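Long-range contact in membrane-bound lytic murein transglycosylase (Agrobacterium tumefaciens, PDB 2PNW), which probably cleaves the glycan strands of bacterial peptidoglycan as a lytic transglycosylase of the MltA family: residues S95-E107 and A333-G346. Residues are numbered along the deposited sequence; the frame is centred on the assembly and turned at random.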
ATOM      1  N   SER A  95      16.849   6.217  11.853  1.00 37.62           N
ATOM      2  CA  SER A  95      15.469   6.610  12.188  1.00 37.07           C
ATOM      3  C   SER A  95      14.470   5.982  11.203  1.00 35.27           C
ATOM      4  O   SER A  95      14.864   5.361  10.214  1.00 34.98           O
ATOM      5  CB  SER A  95      15.327   8.138  12.227  1.00 37.80           C
ATOM      6  OG  SER A  95      15.529   8.717  10.946  1.00 40.54           O
ATOM      7  N   GLY A  96      13.177   6.121  11.477  1.00 33.92           N
ATOM      8  CA  GLY A  96      12.173   5.607  10.552  1.00 31.03           C
ATOM      9  C   GLY A  96      12.077   6.513   9.339  1.00 30.12           C
ATOM     10  O   GLY A  96      12.719   7.581   9.286  1.00 28.70           O
ATOM     11  N   PHE A  97      11.262   6.101   8.368  1.00 28.40           N
ATOM     12  CA  PHE A  97      11.167   6.810   7.097  1.00 27.35           C
ATOM     13  C   PHE A  97       9.788   6.624   6.467  1.00 26.34           C
ATOM     14  O   PHE A  97       9.272   5.499   6.415  1.00 25.77           O
ATOM     15  CB  PHE A  97      12.244   6.297   6.139  1.00 27.99           C
ATOM     16  CG  PHE A  97      12.460   7.183   4.948  1.00 29.78           C
ATOM     17  CD1 PHE A  97      13.181   8.376   5.074  1.00 33.23           C
ATOM     18  CD2 PHE A  97      11.953   6.833   3.702  1.00 32.62           C
ATOM     19  CE1 PHE A  97      13.388   9.208   3.965  1.00 34.06           C
ATOM     20  CE2 PHE A  97      12.160   7.657   2.585  1.00 33.32           C
ATOM     21  CZ  PHE A  97      12.876   8.849   2.728  1.00 31.95           C
ATOM     22  N   VAL A  98       9.190   7.727   6.016  1.00 24.86           N
ATOM     23  CA  VAL A  98       7.892   7.656   5.340  1.00 24.44           C
ATOM     24  C   VAL A  98       7.910   8.200   3.921  1.00 24.45           C
ATOM     25  O   VAL A  98       8.597   9.195   3.611  1.00 23.74           O
ATOM     26  CB  VAL A  98       6.743   8.315   6.133  1.00 24.13           C
ATOM     27  CG1 VAL A  98       6.442   7.514   7.398  1.00 23.44           C
ATOM     28  CG2 VAL A  98       7.060   9.803   6.463  1.00 23.64           C
ATOM     29  N   THR A  99       7.194   7.482   3.057  1.00 23.28           N
ATOM     30  CA  THR A  99       6.824   7.975   1.758  1.00 23.26           C
ATOM     31  C   THR A  99       5.296   8.022   1.737  1.00 22.77           C
ATOM     32  O   THR A  99       4.647   7.874   2.802  1.00 22.23           O
ATOM     33  CB  THR A  99       7.436   7.118   0.635  1.00 23.53           C
ATOM     34  OG1 THR A  99       7.114   5.736   0.849  1.00 25.19           O
ATOM     35  CG2 THR A  99       8.980   7.262   0.626  1.00 24.22           C
ATOM     36  N   ALA A 100       4.704   8.260   0.571  1.00 22.23           N
ATOM     37  CA  ALA A 100       3.233   8.313   0.507  1.00 21.67           C
ATOM     38  C   ALA A 100       2.712   7.668  -0.759  1.00 21.75           C
ATOM     39  O   ALA A 100       3.450   7.540  -1.748  1.00 22.61           O
ATOM     40  CB  ALA A 100       2.718   9.747   0.642  1.00 21.34           C
ATOM     41  N   PHE A 101       1.440   7.269  -0.729  1.00 19.53           N
ATOM     42  CA  PHE A 101       0.783   6.693  -1.895  1.00 18.95           C
ATOM     43  C   PHE A 101      -0.663   7.170  -1.938  1.00 18.82           C
ATOM     44  O   PHE A 101      -1.138   7.804  -0.985  1.00 19.15           O
ATOM     45  CB  PHE A 101       0.915   5.147  -1.915  1.00 19.31           C
ATOM     46  CG  PHE A 101       0.009   4.414  -0.937  1.00 19.12           C
ATOM     47  CD1 PHE A 101      -1.008   3.585  -1.412  1.00 20.93           C
ATOM     48  CD2 PHE A 101       0.231   4.472   0.427  1.00 19.97           C
ATOM     49  CE1 PHE A 101      -1.830   2.848  -0.506  1.00 19.78           C
ATOM     50  CE2 PHE A 101      -0.569   3.737   1.332  1.00 18.35           C
ATOM     51  CZ  PHE A 101      -1.604   2.948   0.856  1.00 19.72           C
ATOM     52  N   TYR A 102      -1.357   6.909  -3.040  1.00 18.50           N
ATOM     53  CA  TYR A 102      -2.706   7.464  -3.213  1.00 18.27           C
ATOM     54  C   TYR A 102      -3.434   6.574  -4.188  1.00 17.90           C
ATOM     55  O   TYR A 102      -2.824   5.645  -4.720  1.00 18.24           O
ATOM     56  CB  TYR A 102      -2.654   8.926  -3.704  1.00 18.93           C
ATOM     57  CG  TYR A 102      -2.235   9.113  -5.147  1.00 19.23           C
ATOM     58  CD1 TYR A 102      -3.139   9.612  -6.097  1.00 19.13           C
ATOM     59  CD2 TYR A 102      -0.937   8.788  -5.566  1.00 17.03           C
ATOM     60  CE1 TYR A 102      -2.745   9.792  -7.446  1.00 19.60           C
ATOM     61  CE2 TYR A 102      -0.551   8.949  -6.899  1.00 19.75           C
ATOM     62  CZ  TYR A 102      -1.441   9.454  -7.814  1.00 20.15           C
ATOM     63  OH  TYR A 102      -1.039   9.623  -9.125  1.00 21.33           O
ATOM     64  N   GLU A 103      -4.738   6.797  -4.355  1.00 16.38           N
ATOM     65  CA  GLU A 103      -5.540   6.078  -5.347  1.00 16.83           C
ATOM     66  C   GLU A 103      -5.712   7.028  -6.531  1.00 16.51           C
ATOM     67  O   GLU A 103      -6.477   8.010  -6.400  1.00 16.51           O
ATOM     68  CB  GLU A 103      -6.933   5.783  -4.781  1.00 16.35           C
ATOM     69  CG  GLU A 103      -7.790   4.861  -5.658  1.00 18.37           C
ATOM     70  CD  GLU A 103      -9.239   4.672  -5.128  1.00 19.77           C
ATOM     71  OE1 GLU A 103      -9.764   5.548  -4.390  1.00 22.83           O
ATOM     72  OE2 GLU A 103      -9.878   3.669  -5.520  1.00 21.07           O
ATOM     73  N   PRO A 104      -5.022   6.772  -7.671  1.00 16.04           N
ATOM     74  CA  PRO A 104      -5.234   7.691  -8.781  1.00 16.27           C
ATOM     75  C   PRO A 104      -6.579   7.546  -9.466  1.00 17.32           C
ATOM     76  O   PRO A 104      -7.207   6.472  -9.458  1.00 17.05           O
ATOM     77  CB  PRO A 104      -4.107   7.326  -9.789  1.00 16.09           C
ATOM     78  CG  PRO A 104      -3.126   6.448  -9.012  1.00 16.83           C
ATOM     79  CD  PRO A 104      -4.008   5.749  -7.999  1.00 15.92           C
ATOM     80  N   GLU A 105      -7.015   8.634 -10.077  1.00 17.11           N
ATOM     81  CA  GLU A 105      -8.099   8.576 -11.011  1.00 19.12           C
ATOM     82  C   GLU A 105      -7.468   8.363 -12.398  1.00 19.43           C
ATOM     83  O   GLU A 105      -6.545   9.094 -12.779  1.00 20.42           O
ATOM     84  CB  GLU A 105      -8.873   9.894 -10.925  1.00 20.26           C
ATOM     85  CG  GLU A 105     -10.111   9.908 -11.725  1.00 26.85           C
ATOM     86  CD  GLU A 105     -10.951  11.145 -11.430  1.00 34.26           C
ATOM     87  OE1 GLU A 105     -11.585  11.194 -10.354  1.00 37.36           O
ATOM     88  OE2 GLU A 105     -10.967  12.051 -12.286  1.00 36.54           O
ATOM     89  N   LEU A 106      -7.945   7.367 -13.136  1.00 18.74           N
ATOM     90  CA  LEU A 106      -7.406   7.051 -14.447  1.00 18.82           C
ATOM     91  C   LEU A 106      -8.500   7.076 -15.500  1.00 19.44           C
ATOM     92  O   LEU A 106      -9.484   6.338 -15.392  1.00 18.95           O
ATOM     93  CB  LEU A 106      -6.750   5.667 -14.417  1.00 19.03           C
ATOM     94  CG  LEU A 106      -6.032   5.167 -15.681  1.00 19.05           C
ATOM     95  CD1 LEU A 106      -4.788   6.012 -15.997  1.00 20.49           C
ATOM     96  CD2 LEU A 106      -5.650   3.698 -15.561  1.00 18.71           C
ATOM     97  N   GLU A 107      -8.335   7.925 -16.524  1.00 19.16           N
ATOM     98  CA  GLU A 107      -9.238   7.932 -17.668  1.00 20.53           C
ATOM     99  C   GLU A 107      -9.113   6.657 -18.476  1.00 18.83           C
ATOM    100  O   GLU A 107      -7.990   6.240 -18.841  1.00 17.49           O
ATOM    101  CB  GLU A 107      -8.951   9.140 -18.589  1.00 19.48           C
ATOM    102  CG  GLU A 107      -9.294  10.475 -17.924  1.00 23.93           C
ATOM    103  CD  GLU A 107      -8.987  11.679 -18.821  1.00 27.36           C
ATOM    104  OE1 GLU A 107      -8.523  11.500 -19.984  1.00 34.28           O
ATOM    105  OE2 GLU A 107      -9.207  12.813 -18.342  1.00 36.55           O
ATOM    106  N   ALA A 333      10.618   0.268  10.737  1.00 25.76           N
ATOM    107  CA  ALA A 333      10.131   1.633  10.843  1.00 25.24           C
ATOM    108  C   ALA A 333      10.046   2.319   9.488  1.00 25.68           C
ATOM    109  O   ALA A 333      10.436   3.480   9.336  1.00 25.02           O
ATOM    110  CB  ALA A 333      10.959   2.439  11.842  1.00 25.49           C
ATOM    111  N   ARG A 334       9.507   1.585   8.509  1.00 24.94           N
ATOM    112  CA  ARG A 334       9.258   2.085   7.165  1.00 24.33           C
ATOM    113  C   ARG A 334       7.747   2.113   6.902  1.00 23.69           C
ATOM    114  O   ARG A 334       7.044   1.135   7.205  1.00 23.68           O
ATOM    115  CB  ARG A 334       9.948   1.174   6.150  1.00 24.51           C
ATOM    116  CG  ARG A 334       9.814   1.602   4.700  1.00 27.57           C
ATOM    117  CD  ARG A 334      10.654   2.815   4.340  1.00 30.01           C
ATOM    118  NE  ARG A 334      10.603   3.016   2.887  1.00 31.50           N
ATOM    119  CZ  ARG A 334       9.694   3.748   2.243  1.00 33.19           C
ATOM    120  NH1 ARG A 334       8.744   4.393   2.902  1.00 30.01           N
ATOM    121  NH2 ARG A 334       9.751   3.840   0.918  1.00 34.30           N
ATOM    122  N   GLY A 335       7.249   3.210   6.332  1.00 22.51           N
ATOM    123  CA  GLY A 335       5.814   3.315   6.057  1.00 22.56           C
ATOM    124  C   GLY A 335       5.453   4.112   4.828  1.00 23.20           C
ATOM    125  O   GLY A 335       6.225   4.960   4.357  1.00 23.13           O
ATOM    126  N   ASP A 336       4.266   3.842   4.295  1.00 22.46           N
ATOM    127  CA  ASP A 336       3.760   4.587   3.160  1.00 22.67           C
ATOM    128  C   ASP A 336       2.417   5.151   3.617  1.00 21.55           C
ATOM    129  O   ASP A 336       1.482   4.387   3.908  1.00 20.09           O
ATOM    130  CB  ASP A 336       3.533   3.639   1.998  1.00 23.74           C
ATOM    131  CG  ASP A 336       3.994   4.196   0.659  1.00 27.54           C
ATOM    132  OD1 ASP A 336       4.502   5.318   0.593  1.00 31.70           O
ATOM    133  OD2 ASP A 336       3.854   3.478  -0.338  1.00 31.71           O
ATOM    134  N   ILE A 337       2.325   6.475   3.662  1.00 20.79           N
ATOM    135  CA  ILE A 337       1.122   7.184   4.130  1.00 20.22           C
ATOM    136  C   ILE A 337       0.122   7.311   2.989  1.00 20.08           C
ATOM    137  O   ILE A 337       0.455   7.829   1.914  1.00 18.95           O
ATOM    138  CB  ILE A 337       1.477   8.626   4.622  1.00 21.27           C
ATOM    139  CG1 ILE A 337       2.397   8.581   5.851  1.00 21.77           C
ATOM    140  CG2 ILE A 337       0.212   9.457   4.877  1.00 20.07           C
ATOM    141  CD1 ILE A 337       3.194   9.875   6.045  1.00 24.60           C
ATOM    142  N   PHE A 338      -1.101   6.825   3.212  1.00 19.17           N
ATOM    143  CA  PHE A 338      -2.164   6.959   2.227  1.00 19.27           C
ATOM    144  C   PHE A 338      -2.758   8.369   2.258  1.00 19.48           C
ATOM    145  O   PHE A 338      -3.346   8.766   3.257  1.00 19.51           O
ATOM    146  CB  PHE A 338      -3.296   5.935   2.470  1.00 18.98           C
ATOM    147  CG  PHE A 338      -4.413   6.018   1.442  1.00 18.54           C
ATOM    148  CD1 PHE A 338      -4.156   5.704   0.100  1.00 18.39           C
ATOM    149  CD2 PHE A 338      -5.715   6.381   1.817  1.00 16.65           C
ATOM    150  CE1 PHE A 338      -5.186   5.769  -0.877  1.00 18.82           C
ATOM    151  CE2 PHE A 338      -6.759   6.459   0.859  1.00 16.72           C
ATOM    152  CZ  PHE A 338      -6.487   6.160  -0.501  1.00 17.83           C
ATOM    153  N   THR A 339      -2.616   9.127   1.167  1.00 19.44           N
ATOM    154  CA  THR A 339      -3.083  10.520   1.179  1.00 20.24           C
ATOM    155  C   THR A 339      -4.505  10.705   0.679  1.00 20.91           C
ATOM    156  O   THR A 339      -5.088  11.788   0.859  1.00 21.92           O
ATOM    157  CB  THR A 339      -2.162  11.471   0.373  1.00 20.34           C
ATOM    158  OG1 THR A 339      -2.138  11.048  -0.977  1.00 21.41           O
ATOM    159  CG2 THR A 339      -0.752  11.502   0.929  1.00 19.11           C
ATOM    160  N   GLY A 340      -5.074   9.685   0.039  1.00 19.65           N
ATOM    161  CA  GLY A 340      -6.431   9.802  -0.483  1.00 20.57           C
ATOM    162  C   GLY A 340      -6.513   9.448  -1.955  1.00 20.86           C
ATOM    163  O   GLY A 340      -5.634   8.755  -2.482  1.00 20.88           O
ATOM    164  N   SER A 341      -7.546   9.952  -2.616  1.00 20.62           N
ATOM    165  CA  SER A 341      -7.913   9.550  -3.949  1.00 21.08           C
ATOM    166  C   SER A 341      -7.956  10.765  -4.872  1.00 22.08           C
ATOM    167  O   SER A 341      -8.419  11.851  -4.466  1.00 21.84           O
ATOM    168  CB  SER A 341      -9.278   8.832  -3.943  1.00 22.60           C
ATOM    169  OG  SER A 341      -9.274   7.687  -3.088  1.00 23.03           O
ATOM    170  N   GLY A 342      -7.441  10.586  -6.090  1.00 21.26           N
ATOM    171  CA  GLY A 342      -7.519  11.609  -7.138  1.00 21.68           C
ATOM    172  C   GLY A 342      -6.315  12.537  -7.235  1.00 22.42           C
ATOM    173  O   GLY A 342      -5.278  12.324  -6.622  1.00 20.80           O
ATOM    174  N   PHE A 343      -6.466  13.606  -8.012  1.00 23.17           N
ATOM    175  CA  PHE A 343      -5.290  14.378  -8.437  1.00 24.70           C
ATOM    176  C   PHE A 343      -4.543  15.061  -7.294  1.00 23.91           C
ATOM    177  O   PHE A 343      -3.324  14.922  -7.161  1.00 23.61           O
ATOM    178  CB  PHE A 343      -5.701  15.413  -9.495  1.00 25.68           C
ATOM    179  CG  PHE A 343      -4.571  16.292  -9.940  1.00 29.27           C
ATOM    180  CD1 PHE A 343      -3.607  15.808 -10.821  1.00 31.70           C
ATOM    181  CD2 PHE A 343      -4.479  17.610  -9.491  1.00 32.33           C
ATOM    182  CE1 PHE A 343      -2.544  16.623 -11.237  1.00 32.88           C
ATOM    183  CE2 PHE A 343      -3.430  18.423  -9.904  1.00 31.30           C
ATOM    184  CZ  PHE A 343      -2.462  17.918 -10.773  1.00 30.63           C
ATOM    185  N   GLU A 344      -5.265  15.805  -6.464  1.00 23.83           N
ATOM    186  CA  GLU A 344      -4.608  16.541  -5.391  1.00 24.54           C
ATOM    187  C   GLU A 344      -3.959  15.592  -4.396  1.00 23.32           C
ATOM    188  O   GLU A 344      -2.852  15.862  -3.905  1.00 22.47           O
ATOM    189  CB  GLU A 344      -5.558  17.521  -4.687  1.00 26.28           C
ATOM    190  CG  GLU A 344      -6.155  18.636  -5.616  1.00 32.76           C
ATOM    191  CD  GLU A 344      -5.123  19.580  -6.297  1.00 39.77           C
ATOM    192  OE1 GLU A 344      -3.897  19.548  -5.987  1.00 41.19           O
ATOM    193  OE2 GLU A 344      -5.564  20.383  -7.158  1.00 42.03           O
ATOM    194  N   ALA A 345      -4.623  14.465  -4.118  1.00 21.93           N
ATOM    195  CA  ALA A 345      -4.027  13.449  -3.236  1.00 21.45           C
ATOM    196  C   ALA A 345      -2.689  12.999  -3.807  1.00 20.67           C
ATOM    197  O   ALA A 345      -1.714  12.823  -3.068  1.00 21.37           O
ATOM    198  CB  ALA A 345      -4.970  12.230  -3.077  1.00 21.05           C
ATOM    199  N   GLY A 346      -2.642  12.823  -5.120  1.00 21.25           N
ATOM    200  CA  GLY A 346      -1.393  12.423  -5.798  1.00 22.16           C
ATOM    201  C   GLY A 346      -0.295  13.471  -5.703  1.00 22.47           C
ATOM    202  O   GLY A 346       0.880  13.169  -5.488  1.00 21.72           O
TER
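Thr-99 and Asp-336 face each other across a parallel strand pair, 96-103 with 334-341, that belongs to the double-psi beta-barrel domain expected of MltA-type enzymes. The Thr-99 hydroxyl donates to Asp-336 OD1 (OG1 to OD1 2.7 Å), approaching from above the carboxylate plane. It also accepts from both terminal nitrogens of Arg-334, end-on and in the guanidinium plane, with NH1 2.9 Å from OG1. A bend at chi2 (73°) turns the arginine forward along the strands to Thr-99, and Phe-97 CD2 lies over one guanidinium face with the two planes nearly perpendicular. Three hydrogen bonds from two side chains thus grip one hydroxyl and fix its rotation, and Thr-99 OG1 links the guanidinium to the carboxylate.

Further along the same side, the Phe-101 and Phe-338 rings meet obliquely, planes 54° apart. A beta bulge follows: Phe-101 O accepts from Thr-339 N, yet Glu-103 N turns to Gly-340 O, shifting the register by one residue. Beyond it Ser-341 OG donates to the anti lone pair of Glu-103 OE1 (2.6 Å), while OE2 of this glutamate forms a salt bridge with Arg-203.

Gly-342, at the N-cap position, starts helix 343-350 over Tyr-102. Pro-104 CD lies toward the rim of one Tyr-102 face; over the centre of the opposite face, Gly-346 CA makes a CH-pi contact 3.2 Å from the ring centroid, 10° off its normal.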